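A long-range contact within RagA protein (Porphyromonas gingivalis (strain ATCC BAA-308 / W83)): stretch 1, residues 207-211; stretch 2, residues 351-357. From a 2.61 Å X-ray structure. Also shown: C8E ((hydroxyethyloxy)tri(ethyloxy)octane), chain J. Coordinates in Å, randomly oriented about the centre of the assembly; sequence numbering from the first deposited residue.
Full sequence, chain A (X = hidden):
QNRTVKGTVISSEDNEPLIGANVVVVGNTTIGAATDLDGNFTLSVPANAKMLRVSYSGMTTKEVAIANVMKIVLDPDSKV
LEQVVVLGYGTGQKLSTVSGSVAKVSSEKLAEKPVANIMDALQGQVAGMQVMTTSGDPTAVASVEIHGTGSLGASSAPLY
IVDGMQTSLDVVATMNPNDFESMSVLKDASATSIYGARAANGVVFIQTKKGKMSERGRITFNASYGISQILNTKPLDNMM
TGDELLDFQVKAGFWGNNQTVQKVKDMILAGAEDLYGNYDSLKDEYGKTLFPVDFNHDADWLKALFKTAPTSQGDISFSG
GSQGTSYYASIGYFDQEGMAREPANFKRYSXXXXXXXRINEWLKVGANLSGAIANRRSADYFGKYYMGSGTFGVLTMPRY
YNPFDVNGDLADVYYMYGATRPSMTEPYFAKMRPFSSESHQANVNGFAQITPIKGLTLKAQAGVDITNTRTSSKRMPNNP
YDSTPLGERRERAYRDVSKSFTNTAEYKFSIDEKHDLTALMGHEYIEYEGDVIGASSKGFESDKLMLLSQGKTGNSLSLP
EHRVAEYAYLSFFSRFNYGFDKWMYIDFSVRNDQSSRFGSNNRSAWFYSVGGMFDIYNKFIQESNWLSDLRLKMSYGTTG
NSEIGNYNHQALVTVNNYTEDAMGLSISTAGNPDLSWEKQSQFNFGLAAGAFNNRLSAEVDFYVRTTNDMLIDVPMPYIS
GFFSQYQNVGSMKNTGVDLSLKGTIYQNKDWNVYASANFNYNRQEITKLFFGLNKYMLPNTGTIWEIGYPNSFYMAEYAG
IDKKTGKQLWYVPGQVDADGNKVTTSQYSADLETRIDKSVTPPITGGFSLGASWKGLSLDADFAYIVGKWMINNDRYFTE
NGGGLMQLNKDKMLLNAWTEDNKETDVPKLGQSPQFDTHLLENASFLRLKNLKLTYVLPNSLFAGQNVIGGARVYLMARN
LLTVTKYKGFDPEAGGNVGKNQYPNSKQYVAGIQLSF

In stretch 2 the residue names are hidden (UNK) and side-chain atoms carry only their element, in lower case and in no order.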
# COMPACT_ATOMS: atom_id res chain seq x y z
N GLN A 207 -17.03 -31.94 -6.28
CA GLN A 207 -18.44 -31.60 -6.21
C GLN A 207 -18.87 -31.53 -4.75
O GLN A 207 -18.81 -32.54 -4.04
CB GLN A 207 -19.31 -32.59 -6.97
CG GLN A 207 -20.72 -32.07 -7.11
CD GLN A 207 -21.62 -33.04 -7.81
OE1 GLN A 207 -21.19 -34.11 -8.24
NE2 GLN A 207 -22.90 -32.67 -7.95
N THR A 208 -19.35 -30.37 -4.34
CA THR A 208 -19.79 -30.14 -2.97
C THR A 208 -21.20 -30.71 -2.76
O THR A 208 -21.88 -31.13 -3.69
CB THR A 208 -19.74 -28.64 -2.65
OG1 THR A 208 -20.72 -27.93 -3.42
CG2 THR A 208 -18.35 -28.06 -2.95
N LYS A 209 -21.63 -30.71 -1.50
CA LYS A 209 -22.85 -31.43 -1.13
C LYS A 209 -24.10 -30.59 -1.35
O LYS A 209 -24.10 -29.37 -1.18
CB LYS A 209 -22.79 -31.85 0.34
CG LYS A 209 -21.84 -33.01 0.62
CD LYS A 209 -21.45 -33.08 2.09
CE LYS A 209 -20.84 -34.44 2.44
NZ LYS A 209 -19.98 -34.42 3.66
N LYS A 210 -25.17 -31.27 -1.74
CA LYS A 210 -26.51 -30.70 -1.82
C LYS A 210 -27.40 -31.41 -0.81
O LYS A 210 -27.13 -32.54 -0.39
CB LYS A 210 -27.10 -30.85 -3.23
CG LYS A 210 -26.09 -30.74 -4.37
CD LYS A 210 -25.38 -29.39 -4.39
CE LYS A 210 -24.56 -29.21 -5.67
NZ LYS A 210 -23.34 -28.40 -5.40
N GLY A 211 -28.50 -30.76 -0.43
CA GLY A 211 -29.39 -31.34 0.55
C GLY A 211 -30.29 -32.43 -0.03
O GLY A 211 -30.99 -32.21 -1.02
N UNK A 351 -17.50 -20.48 5.62
CA UNK A 351 -18.94 -20.51 5.47
C UNK A 351 -19.30 -21.00 4.08
O UNK A 351 -18.62 -20.67 3.10
N UNK A 352 -20.34 -21.81 3.98
CA UNK A 352 -20.84 -22.23 2.68
C UNK A 352 -22.35 -22.29 2.72
O UNK A 352 -22.93 -22.85 3.65
n UNK A 352 -20.18 -24.45 -1.68
c UNK A 352 -20.27 -23.59 2.27
c UNK A 352 -21.21 -24.34 1.30
c UNK A 352 -19.13 -24.88 -0.98
c UNK A 352 -20.63 -25.65 0.82
n UNK A 352 -17.90 -24.74 -1.46
n UNK A 352 -19.32 -25.46 0.20
N UNK A 353 -22.99 -21.73 1.69
CA UNK A 353 -24.41 -21.91 1.46
C UNK A 353 -24.58 -22.45 0.04
O UNK A 353 -24.26 -21.75 -0.93
c UNK A 353 -27.21 -21.92 2.33
c UNK A 353 -25.20 -20.61 1.66
c UNK A 353 -26.69 -20.81 1.43
c UNK A 353 -27.49 -19.53 1.65
N UNK A 354 -25.05 -23.68 -0.07
CA UNK A 354 -25.38 -24.30 -1.35
C UNK A 354 -26.89 -24.32 -1.50
O UNK A 354 -27.61 -24.69 -0.56
c UNK A 354 -24.83 -25.72 -1.43
c UNK A 354 -23.39 -25.77 -1.91
n UNK A 354 -22.92 -26.98 -2.18
o UNK A 354 -22.70 -24.76 -2.02
N UNK A 355 -27.37 -23.94 -2.68
CA UNK A 355 -28.79 -23.72 -2.90
C UNK A 355 -29.15 -24.19 -4.30
O UNK A 355 -28.34 -24.10 -5.22
c UNK A 355 -32.66 -20.89 -4.63
c UNK A 355 -30.27 -20.88 -4.42
c UNK A 355 -29.11 -22.25 -2.70
c UNK A 355 -32.74 -21.79 -3.57
c UNK A 355 -31.42 -20.44 -5.05
c UNK A 355 -30.35 -21.79 -3.38
c UNK A 355 -31.59 -22.23 -2.95
N UNK A 356 -30.37 -24.70 -4.45
CA UNK A 356 -30.86 -25.22 -5.72
C UNK A 356 -32.38 -25.28 -5.65
O UNK A 356 -32.93 -25.69 -4.63
c UNK A 356 -30.50 -27.11 -7.44
o UNK A 356 -28.27 -28.01 -7.37
o UNK A 356 -29.67 -28.87 -8.83
c UNK A 356 -30.28 -26.61 -6.02
c UNK A 356 -29.40 -28.07 -7.91
N UNK A 357 -33.04 -24.89 -6.73
CA UNK A 357 -34.50 -24.87 -6.70
C UNK A 357 -35.07 -24.99 -8.10
O UNK A 357 -34.53 -24.40 -9.05
c UNK A 357 -35.04 -23.59 -6.06
o UNK A 357 -36.46 -23.58 -6.11
C1 C8E J . -25.34 -20.45 7.45
C2 C8E J . -24.18 -19.54 7.05
C3 C8E J . -23.83 -19.57 5.54
C4 C8E J . -22.61 -18.67 5.24
C5 C8E J . -22.12 -18.72 3.79
C6 C8E J . -21.28 -17.50 3.39
C7 C8E J . -20.61 -17.70 2.02
C8 C8E J . -19.73 -16.53 1.60
O9 C8E J . -20.37 -15.76 0.59
C10 C8E J . -19.76 -14.50 0.33
C11 C8E J . -20.76 -13.35 0.46
O12 C8E J . -21.31 -12.89 -0.76
C13 C8E J . -22.73 -12.84 -0.73
C14 C8E J . -23.35 -12.59 -2.12
O15 C8E J . -24.44 -13.46 -2.38
C16 C8E J . -24.59 -13.84 -3.74
C17 C8E J . -26.08 -13.88 -4.11
O18 C8E J . -26.29 -14.17 -5.49
C19 C8E J . -26.94 -15.40 -5.75
C20 C8E J . -28.02 -15.25 -6.84
O21 C8E J . -28.08 -16.39 -7.68

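Position 351 carries no side-chain atoms at all and makes no contact with stretch 1, so it is Gly351. It lies on a strand that runs through the whole stretch. Its bare alpha carbon suits the detergent packed beside it: the backbone C of Gly351 sits 3.6 Å from C5 of the C8E chain, and an ideally placed CB would come to 3.1 Å from C4 of C8E.

Position 352 has seven side-chain atoms: three carbons in a row, a nitrogen, then a carbon holding two more nitrogens. Its CA-to-CB bond points toward stretch 1, and one face of the terminal group is covered by the methyl of Thr208, whose CG2 lies 3.7 Å from one of the two end nitrogens of 352. Three nitrogens around one carbon make a guanidinium, and the residue is Arg352. The nitrogen nearest the methyl is NH2, a packing contact with no hydrogen bond between the two residues.

Position 353 shows four carbons, forked at the second, and nothing polar; they are out of reach of stretch 1. This is Leu353, and its backbone N lies 3.8 Å from C5 of C8E.

Position 354 has two carbons, the second carrying one oxygen and one nitrogen. The nitrogen is the productive end: it lies 2.7 Å from OG1 of Thr208 and 2.8 Å from the backbone O of Lys209. A short carboxamide of this kind is Asn354. Its ND2 donates to both of those oxygens, with N-H...acceptor angles of 152° and 153°. The oxygen is used too, since NH1 of Arg352 donates to OD1 of Asn354 at 2.6 Å. The amide is thereby held at both of its polar atoms.

Position 355 has one carbon leading into a ring of six carbons, without a hydroxyl. Its CA-to-CB bond points away from stretch 1, and the side chain makes no contact there. This is Phe355.

Position 356 has three carbons, the third bearing two oxygens. Its CA-to-CB bond points toward stretch 1, but the approach is loose: the nearer oxygen of 356 is 4.3 Å from CE of Lys210. The carboxylate on three carbons is the signature of Glu356, and that oxygen is OE1. OE2 is hydrogen-bonded elsewhere in the structure.

Position 357 has one carbon and one oxygen, out of reach of stretch 1. This is Ser357, with its hydroxyl bonded elsewhere.

The rule to take from this contact is strand alternation with one well-anchored amide. At 352, 354 and 356 the CA-to-CB bond points toward the segment 144 or more residues away in sequence, and only about 220 Å² is buried in total. Asn354 does most of the specific work, because two donor directions on one nitrogen match a side-chain hydroxyl and a backbone carbonyl one residue apart. Around it, Arg352 steadies the amide oxygen and lies against the Thr208 methyl. Lys210 swings its end nearer the strand, and its NZ makes a weak hydrogen bond to OG1 of Thr208 at 3.3 Å, so that hydroxyl serves both lysine and asparagine.

Stretch 2, residues 351-357: GRLNFES
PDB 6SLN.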